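Local coordinates for beta-galacturonidase (Eisenbergiella tayi, PDB 6NCW), which probably hydrolyses beta-galacturonides, as a family 2 glycoside hydrolase from a gut bacterium, at residues A170-G184 and L198-T212. Residues are numbered along the deposited sequence; the frame is centred on the assembly and turned at random.
Sequences AEICVRNLSSGRLDG and LPIVLEGEEEKSFST
Val-174 and Leu-202 meet where two beta sheets face each other, showing how a beta sandwich joins its sheets: side chains pack between them and two short connections cross at one edge. The two side chains cross at about a right angle, Val-174 CG1 lying 3.7 Å from Leu-202 CD1. CG1 stands anti to the backbone N (chi1 -162°), while CG2, beside that N, turns to the Phe-210 ring, 4.1 Å from CE2. Ile-200 CD1 lies over one face of the ring, 3.3 Å above its plane and offset toward the rim.

Where the chain crosses between the sheets, Asn-176 joins connection 177-181 to the type II turn Glu-203 to Glu-206. Its OD1 accepts from Ser-178 N (2.9 Å), an Asx turn with the donor above the carbonyl plane; ND2 donates to Gly-180 O at 2.9 Å, nearly in its own amide plane, and weakly to Glu-203 O. On the outer face, Arg-175 and Glu-207 stay beyond salt-bridge distance; a water at the guanidinium edge, in plane, accepts from NH1 and donates to OE1. By the other sheet, Arg-181 NH1 forms a salt bridge with Asp-183 OD2 (2.8 Å), while NE makes a long one, 3.7 Å, with Glu-203 OE2.

Strands 165-176 and 207-216 pair antiparallel in one sheet of the immunoglobulin-like domain, 182-190 and 193-202 in the other; strand 150-162 flanks 165-176.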
ATOM      1  N   ALA A 170     -43.260 -35.021   4.966  1.00 32.06           N
ATOM      2  CA  ALA A 170     -41.945 -35.553   4.638  1.00 30.21           C
ATOM      3  C   ALA A 170     -42.031 -36.424   3.391  1.00 36.59           C
ATOM      4  O   ALA A 170     -42.998 -37.160   3.203  1.00 35.16           O
ATOM      5  CB  ALA A 170     -41.366 -36.372   5.783  1.00 31.14           C
ATOM      6  N   GLU A 171     -41.022 -36.335   2.537  1.00 32.39           N
ATOM      7  CA  GLU A 171     -40.963 -37.132   1.324  1.00 30.42           C
ATOM      8  C   GLU A 171     -39.568 -37.722   1.261  1.00 36.72           C
ATOM      9  O   GLU A 171     -38.580 -37.014   1.480  1.00 35.04           O
ATOM     10  CB  GLU A 171     -41.268 -36.294   0.080  1.00 31.64           C
ATOM     11  CG  GLU A 171     -41.294 -37.081  -1.226  1.00 39.77           C
ATOM     12  CD  GLU A 171     -41.578 -36.202  -2.451  1.00 46.72           C
ATOM     13  OE1 GLU A 171     -41.291 -36.647  -3.585  1.00 41.08           O
ATOM     14  OE2 GLU A 171     -42.091 -35.071  -2.281  1.00 50.28           O
ATOM     15  N   ILE A 172     -39.491 -39.022   1.014  1.00 35.81           N
ATOM     16  CA  ILE A 172     -38.233 -39.741   1.061  1.00 33.97           C
ATOM     17  C   ILE A 172     -38.076 -40.514  -0.228  1.00 37.76           C
ATOM     18  O   ILE A 172     -39.040 -41.102  -0.725  1.00 39.44           O
ATOM     19  CB  ILE A 172     -38.171 -40.692   2.270  1.00 38.40           C
ATOM     20  CG1 ILE A 172     -38.537 -39.924   3.525  1.00 35.75           C
ATOM     21  CG2 ILE A 172     -36.785 -41.277   2.415  1.00 37.73           C
ATOM     22  CD1 ILE A 172     -38.148 -40.626   4.746  1.00 48.21           C
ATOM     23  N   CYS A 173     -36.859 -40.526  -0.755  1.00 33.26           N
ATOM     24  CA  CYS A 173     -36.528 -41.240  -1.974  1.00 33.96           C
ATOM     25  C   CYS A 173     -35.620 -42.415  -1.627  1.00 34.95           C
ATOM     26  O   CYS A 173     -34.591 -42.230  -0.970  1.00 33.23           O
ATOM     27  CB  CYS A 173     -35.845 -40.294  -2.958  1.00 29.42           C
ATOM     28  SG  CYS A 173     -35.630 -40.959  -4.572  1.00 39.54           S
ATOM     29  N   VAL A 174     -36.011 -43.622  -2.038  1.00 35.86           N
ATOM     30  CA  VAL A 174     -35.250 -44.835  -1.753  1.00 31.58           C
ATOM     31  C   VAL A 174     -34.811 -45.449  -3.072  1.00 36.93           C
ATOM     32  O   VAL A 174     -35.589 -45.521  -4.030  1.00 35.01           O
ATOM     33  CB  VAL A 174     -36.060 -45.854  -0.924  1.00 34.55           C
ATOM     34  CG1 VAL A 174     -35.127 -46.879  -0.281  1.00 34.43           C
ATOM     35  CG2 VAL A 174     -36.879 -45.147   0.140  1.00 35.59           C
ATOM     36  N   ARG A 175     -33.557 -45.882  -3.122  1.00 34.95           N
ATOM     37  CA  ARG A 175     -32.997 -46.523  -4.301  1.00 38.14           C
ATOM     38  C   ARG A 175     -32.639 -47.959  -3.945  1.00 38.90           C
ATOM     39  O   ARG A 175     -31.901 -48.204  -2.980  1.00 35.45           O
ATOM     40  CB  ARG A 175     -31.771 -45.767  -4.813  1.00 39.54           C
ATOM     41  CG  ARG A 175     -31.124 -46.359  -6.056  1.00 38.72           C
ATOM     42  CD  ARG A 175     -30.179 -45.331  -6.638  1.00 41.74           C
ATOM     43  NE  ARG A 175     -29.228 -45.871  -7.604  1.00 42.39           N
ATOM     44  CZ  ARG A 175     -28.272 -45.138  -8.180  1.00 47.66           C
ATOM     45  NH1 ARG A 175     -28.156 -43.842  -7.887  1.00 42.83           N
ATOM     46  NH2 ARG A 175     -27.435 -45.690  -9.050  1.00 42.87           N
ATOM     47  N   ASN A 176     -33.176 -48.899  -4.710  1.00 40.61           N
ATOM     48  CA  ASN A 176     -32.880 -50.316  -4.556  1.00 38.36           C
ATOM     49  C   ASN A 176     -31.773 -50.671  -5.538  1.00 37.22           C
ATOM     50  O   ASN A 176     -31.909 -50.430  -6.741  1.00 40.58           O
ATOM     51  CB  ASN A 176     -34.135 -51.155  -4.810  1.00 44.53           C
ATOM     52  CG  ASN A 176     -33.856 -52.651  -4.815  1.00 45.42           C
ATOM     53  OD1 ASN A 176     -32.947 -53.138  -4.139  1.00 42.94           O
ATOM     54  ND2 ASN A 176     -34.632 -53.383  -5.593  1.00 48.56           N
ATOM     55  N   LEU A 177     -30.665 -51.195  -5.026  1.00 36.86           N
ATOM     56  CA  LEU A 177     -29.572 -51.642  -5.883  1.00 44.49           C
ATOM     57  C   LEU A 177     -29.641 -53.136  -6.192  1.00 47.62           C
ATOM     58  O   LEU A 177     -28.824 -53.630  -6.980  1.00 46.36           O
ATOM     59  CB  LEU A 177     -28.218 -51.310  -5.236  1.00 41.54           C
ATOM     60  CG  LEU A 177     -27.978 -49.841  -4.855  1.00 40.15           C
ATOM     61  CD1 LEU A 177     -26.877 -49.756  -3.829  1.00 37.38           C
ATOM     62  CD2 LEU A 177     -27.632 -48.995  -6.078  1.00 34.06           C
ATOM     63  N   SER A 178     -30.584 -53.856  -5.582  1.00 48.68           N
ATOM     64  CA  SER A 178     -30.781 -55.278  -5.841  1.00 53.96           C
ATOM     65  C   SER A 178     -31.617 -55.492  -7.098  1.00 54.35           C
ATOM     66  O   SER A 178     -32.538 -54.725  -7.395  1.00 54.16           O
ATOM     67  CB  SER A 178     -31.475 -55.947  -4.659  1.00 51.12           C
ATOM     68  OG  SER A 178     -31.758 -57.303  -4.962  1.00 64.10           O
ATOM     69  N   SER A 179     -31.291 -56.557  -7.840  1.00 57.35           N
ATOM     70  CA  SER A 179     -32.048 -56.878  -9.048  1.00 55.63           C
ATOM     71  C   SER A 179     -33.461 -57.362  -8.739  1.00 54.41           C
ATOM     72  O   SER A 179     -34.319 -57.331  -9.628  1.00 56.38           O
ATOM     73  CB  SER A 179     -31.306 -57.925  -9.884  1.00 55.41           C
ATOM     74  OG  SER A 179     -31.017 -59.089  -9.128  1.00 58.40           O
ATOM     75  N   GLY A 180     -33.734 -57.780  -7.502  1.00 52.64           N
ATOM     76  CA  GLY A 180     -35.046 -58.250  -7.122  1.00 54.59           C
ATOM     77  C   GLY A 180     -35.882 -57.216  -6.384  1.00 61.98           C
ATOM     78  O   GLY A 180     -35.374 -56.219  -5.872  1.00 59.36           O
ATOM     79  N   ARG A 181     -37.191 -57.476  -6.348  1.00 59.40           N
ATOM     80  CA  ARG A 181     -38.129 -56.655  -5.592  1.00 57.80           C
ATOM     81  C   ARG A 181     -37.705 -56.577  -4.128  1.00 60.18           C
ATOM     82  O   ARG A 181     -37.127 -57.516  -3.579  1.00 57.30           O
ATOM     83  CB  ARG A 181     -39.542 -57.240  -5.723  1.00 62.05           C
ATOM     84  CG  ARG A 181     -40.643 -56.522  -4.950  1.00 64.36           C
ATOM     85  CD  ARG A 181     -41.997 -57.199  -5.165  1.00 67.03           C
ATOM     86  NE  ARG A 181     -43.037 -56.650  -4.294  1.00 76.97           N
ATOM     87  CZ  ARG A 181     -43.280 -57.070  -3.054  1.00 71.88           C
ATOM     88  NH1 ARG A 181     -42.553 -58.050  -2.531  1.00 74.39           N
ATOM     89  NH2 ARG A 181     -44.248 -56.511  -2.334  1.00 65.59           N
ATOM     90  N   LEU A 182     -37.985 -55.434  -3.492  1.00 59.30           N
ATOM     91  CA  LEU A 182     -37.557 -55.179  -2.122  1.00 58.93           C
ATOM     92  C   LEU A 182     -38.710 -54.619  -1.294  1.00 53.19           C
ATOM     93  O   LEU A 182     -39.516 -53.832  -1.793  1.00 55.75           O
ATOM     94  CB  LEU A 182     -36.364 -54.213  -2.103  1.00 59.82           C
ATOM     95  CG  LEU A 182     -35.407 -54.317  -0.915  1.00 60.92           C
ATOM     96  CD1 LEU A 182     -33.962 -54.503  -1.392  1.00 56.37           C
ATOM     97  CD2 LEU A 182     -35.541 -53.085  -0.022  1.00 58.39           C
ATOM     98  N   ASP A 183     -38.781 -55.034  -0.029  1.00 52.65           N
ATOM     99  CA  ASP A 183     -39.835 -54.641   0.901  1.00 53.24           C
ATOM    100  C   ASP A 183     -39.214 -54.081   2.167  1.00 52.94           C
ATOM    101  O   ASP A 183     -38.100 -54.451   2.547  1.00 50.39           O
ATOM    102  CB  ASP A 183     -40.744 -55.820   1.328  1.00 59.76           C
ATOM    103  CG  ASP A 183     -41.543 -56.401   0.182  1.00 69.49           C
ATOM    104  OD1 ASP A 183     -42.002 -55.623  -0.685  1.00 71.77           O
ATOM    105  OD2 ASP A 183     -41.715 -57.642   0.160  1.00 76.91           O
ATOM    106  N   GLY A 184     -39.964 -53.221   2.839  1.00 49.12           N
ATOM    107  CA  GLY A 184     -39.514 -52.665   4.096  1.00 45.02           C
ATOM    108  C   GLY A 184     -40.345 -51.452   4.459  1.00 47.99           C
ATOM    109  O   GLY A 184     -41.394 -51.192   3.866  1.00 46.56           O
ATOM    110  N   LEU A 198     -43.406 -45.130   6.906  1.00 41.78           N
ATOM    111  CA  LEU A 198     -43.867 -45.296   5.537  1.00 43.47           C
ATOM    112  C   LEU A 198     -43.563 -46.704   5.062  1.00 47.42           C
ATOM    113  O   LEU A 198     -42.397 -47.125   5.117  1.00 45.83           O
ATOM    114  CB  LEU A 198     -43.194 -44.280   4.620  1.00 43.33           C
ATOM    115  CG  LEU A 198     -43.684 -42.840   4.752  1.00 44.09           C
ATOM    116  CD1 LEU A 198     -42.979 -41.939   3.740  1.00 37.42           C
ATOM    117  CD2 LEU A 198     -45.207 -42.805   4.557  1.00 43.01           C
ATOM    118  N   PRO A 199     -44.551 -47.468   4.604  1.00 51.32           N
ATOM    119  CA  PRO A 199     -44.241 -48.769   3.998  1.00 46.04           C
ATOM    120  C   PRO A 199     -43.655 -48.584   2.607  1.00 45.23           C
ATOM    121  O   PRO A 199     -44.142 -47.780   1.809  1.00 46.87           O
ATOM    122  CB  PRO A 199     -45.597 -49.485   3.964  1.00 46.48           C
ATOM    123  CG  PRO A 199     -46.621 -48.380   3.982  1.00 52.01           C
ATOM    124  CD  PRO A 199     -46.001 -47.227   4.737  1.00 50.28           C
ATOM    125  N   ILE A 200     -42.589 -49.333   2.329  1.00 45.08           N
ATOM    126  CA  ILE A 200     -41.805 -49.201   1.105  1.00 48.08           C
ATOM    127  C   ILE A 200     -41.934 -50.492   0.312  1.00 48.72           C
ATOM    128  O   ILE A 200     -41.771 -51.585   0.869  1.00 44.02           O
ATOM    129  CB  ILE A 200     -40.314 -48.921   1.398  1.00 46.44           C
ATOM    130  CG1 ILE A 200     -40.133 -47.694   2.284  1.00 48.01           C
ATOM    131  CG2 ILE A 200     -39.541 -48.745   0.113  1.00 44.79           C
ATOM    132  CD1 ILE A 200     -40.671 -46.447   1.684  1.00 45.18           C
ATOM    133  N   VAL A 201     -42.193 -50.363  -0.987  1.00 48.86           N
ATOM    134  CA  VAL A 201     -42.084 -51.473  -1.922  1.00 48.66           C
ATOM    135  C   VAL A 201     -41.374 -50.964  -3.170  1.00 49.28           C
ATOM    136  O   VAL A 201     -41.860 -50.040  -3.834  1.00 49.90           O
ATOM    137  CB  VAL A 201     -43.449 -52.075  -2.291  1.00 47.35           C
ATOM    138  CG1 VAL A 201     -43.276 -53.039  -3.448  1.00 55.55           C
ATOM    139  CG2 VAL A 201     -44.052 -52.786  -1.092  1.00 54.59           C
ATOM    140  N   LEU A 202     -40.230 -51.565  -3.489  1.00 49.79           N
ATOM    141  CA  LEU A 202     -39.435 -51.192  -4.646  1.00 50.36           C
ATOM    142  C   LEU A 202     -39.231 -52.410  -5.533  1.00 54.58           C
ATOM    143  O   LEU A 202     -38.841 -53.476  -5.048  1.00 54.05           O
ATOM    144  CB  LEU A 202     -38.081 -50.623  -4.221  1.00 50.15           C
ATOM    145  CG  LEU A 202     -38.097 -49.270  -3.512  1.00 47.28           C
ATOM    146  CD1 LEU A 202     -36.798 -49.068  -2.774  1.00 38.53           C
ATOM    147  CD2 LEU A 202     -38.300 -48.177  -4.535  1.00 42.64           C
ATOM    148  N   GLU A 203     -39.490 -52.246  -6.826  1.00 54.15           N
ATOM    149  CA  GLU A 203     -39.109 -53.261  -7.795  1.00 53.99           C
ATOM    150  C   GLU A 203     -37.602 -53.195  -8.044  1.00 57.93           C
ATOM    151  O   GLU A 203     -36.929 -52.217  -7.700  1.00 57.18           O
ATOM    152  CB  GLU A 203     -39.896 -53.080  -9.100  1.00 56.15           C
ATOM    153  CG  GLU A 203     -41.430 -53.169  -8.928  1.00 60.08           C
ATOM    154  CD  GLU A 203     -41.909 -54.547  -8.443  1.00 69.25           C
ATOM    155  OE1 GLU A 203     -41.554 -55.562  -9.087  1.00 71.12           O
ATOM    156  OE2 GLU A 203     -42.632 -54.621  -7.415  1.00 66.51           O
ATOM    157  N   GLY A 204     -37.067 -54.263  -8.627  1.00 53.86           N
ATOM    158  CA  GLY A 204     -35.636 -54.358  -8.849  1.00 51.82           C
ATOM    159  C   GLY A 204     -35.016 -53.135  -9.499  1.00 54.33           C
ATOM    160  O   GLY A 204     -35.472 -52.680 -10.556  1.00 45.50           O
ATOM    161  N   GLU A 205     -33.978 -52.587  -8.861  1.00 52.41           N
ATOM    162  CA  GLU A 205     -33.226 -51.449  -9.390  1.00 49.06           C
ATOM    163  C   GLU A 205     -34.107 -50.216  -9.565  1.00 47.48           C
ATOM    164  O   GLU A 205     -33.870 -49.389 -10.448  1.00 50.29           O
ATOM    165  CB  GLU A 205     -32.537 -51.806 -10.711  1.00 49.88           C
ATOM    166  CG  GLU A 205     -32.055 -53.248 -10.761  1.00 56.90           C
ATOM    167  CD  GLU A 205     -30.660 -53.387 -11.310  1.00 63.68           C
ATOM    168  OE1 GLU A 205     -29.732 -53.648 -10.508  1.00 64.63           O
ATOM    169  OE2 GLU A 205     -30.492 -53.230 -12.541  1.00 70.59           O
ATOM    170  N   GLU A 206     -35.139 -50.087  -8.742  1.00 43.70           N
ATOM    171  CA  GLU A 206     -36.045 -48.954  -8.814  1.00 48.47           C
ATOM    172  C   GLU A 206     -35.628 -47.897  -7.799  1.00 47.92           C
ATOM    173  O   GLU A 206     -35.281 -48.221  -6.660  1.00 42.74           O
ATOM    174  CB  GLU A 206     -37.491 -49.384  -8.545  1.00 47.03           C
ATOM    175  CG  GLU A 206     -38.543 -48.313  -8.805  1.00 51.40           C
ATOM    176  CD  GLU A 206     -39.953 -48.734  -8.372  1.00 56.20           C
ATOM    177  OE1 GLU A 206     -40.916 -47.989  -8.678  1.00 58.20           O
ATOM    178  OE2 GLU A 206     -40.104 -49.801  -7.730  1.00 58.50           O
ATOM    179  N   GLU A 207     -35.655 -46.637  -8.224  1.00 46.10           N
ATOM    180  CA  GLU A 207     -35.619 -45.500  -7.317  1.00 41.67           C
ATOM    181  C   GLU A 207     -36.999 -44.853  -7.326  1.00 41.76           C
ATOM    182  O   GLU A 207     -37.538 -44.561  -8.397  1.00 42.75           O
ATOM    183  CB  GLU A 207     -34.540 -44.489  -7.720  1.00 41.81           C
ATOM    184  CG  GLU A 207     -34.498 -43.264  -6.815  1.00 41.06           C
ATOM    185  CD  GLU A 207     -33.317 -42.338  -7.070  1.00 50.96           C
ATOM    186  OE1 GLU A 207     -32.240 -42.823  -7.465  1.00 54.58           O
ATOM    187  OE2 GLU A 207     -33.466 -41.113  -6.864  1.00 61.09           O
ATOM    188  N   LYS A 208     -37.576 -44.651  -6.143  1.00 38.51           N
ATOM    189  CA  LYS A 208     -38.910 -44.078  -6.036  1.00 38.22           C
ATOM    190  C   LYS A 208     -39.027 -43.322  -4.720  1.00 38.59           C
ATOM    191  O   LYS A 208     -38.315 -43.622  -3.758  1.00 36.15           O
ATOM    192  CB  LYS A 208     -39.986 -45.161  -6.127  1.00 45.14           C
ATOM    193  CG  LYS A 208     -41.356 -44.644  -6.541  1.00 50.21           C
ATOM    194  CD  LYS A 208     -42.320 -45.801  -6.862  1.00 55.79           C
ATOM    195  CE  LYS A 208     -42.824 -46.502  -5.615  1.00 51.54           C
ATOM    196  NZ  LYS A 208     -44.069 -45.881  -5.077  1.00 55.04           N
ATOM    197  N   SER A 209     -39.919 -42.329  -4.689  1.00 34.12           N
ATOM    198  CA  SER A 209     -40.172 -41.566  -3.478  1.00 36.04           C
ATOM    199  C   SER A 209     -41.545 -41.897  -2.908  1.00 39.36           C
ATOM    200  O   SER A 209     -42.449 -42.353  -3.614  1.00 35.83           O
ATOM    201  CB  SER A 209     -40.054 -40.050  -3.715  1.00 36.98           C
ATOM    202  OG  SER A 209     -40.506 -39.666  -5.002  1.00 39.02           O
ATOM    203  N   PHE A 210     -41.672 -41.675  -1.601  1.00 37.39           N
ATOM    204  CA  PHE A 210     -42.869 -41.973  -0.830  1.00 37.57           C
ATOM    205  C   PHE A 210     -43.115 -40.794   0.097  1.00 40.86           C
ATOM    206  O   PHE A 210     -42.174 -40.292   0.718  1.00 40.61           O
ATOM    207  CB  PHE A 210     -42.705 -43.277  -0.032  1.00 36.81           C
ATOM    208  CG  PHE A 210     -42.223 -44.441  -0.867  1.00 38.59           C
ATOM    209  CD1 PHE A 210     -43.123 -45.327  -1.432  1.00 36.43           C
ATOM    210  CD2 PHE A 210     -40.874 -44.631  -1.113  1.00 35.07           C
ATOM    211  CE1 PHE A 210     -42.681 -46.386  -2.204  1.00 38.64           C
ATOM    212  CE2 PHE A 210     -40.424 -45.689  -1.883  1.00 37.56           C
ATOM    213  CZ  PHE A 210     -41.327 -46.564  -2.434  1.00 41.16           C
ATOM    214  N   SER A 211     -44.357 -40.333   0.175  1.00 39.26           N
ATOM    215  CA  SER A 211     -44.683 -39.162   0.975  1.00 40.96           C
ATOM    216  C   SER A 211     -45.553 -39.549   2.157  1.00 37.18           C
ATOM    217  O   SER A 211     -46.392 -40.445   2.058  1.00 41.97           O
ATOM    218  CB  SER A 211     -45.401 -38.095   0.148  1.00 38.21           C
ATOM    219  OG  SER A 211     -44.516 -37.508  -0.783  1.00 44.15           O
ATOM    220  N   THR A 212     -45.336 -38.871   3.274  1.00 36.47           N
ATOM    221  CA  THR A 212     -46.290 -38.922   4.358  1.00 37.38           C
ATOM    222  C   THR A 212     -47.437 -37.957   4.082  1.00 37.28           C
ATOM    223  O   THR A 212     -47.397 -37.131   3.163  1.00 37.02           O
ATOM    224  CB  THR A 212     -45.634 -38.567   5.690  1.00 37.14           C
ATOM    225  OG1 THR A 212     -45.482 -37.137   5.782  1.00 35.88           O
ATOM    226  CG2 THR A 212     -44.285 -39.277   5.829  1.00 32.54           C
TER
HETATM  227  O   HOH W   1     -29.957 -41.583  -6.322  1.00 45.23           O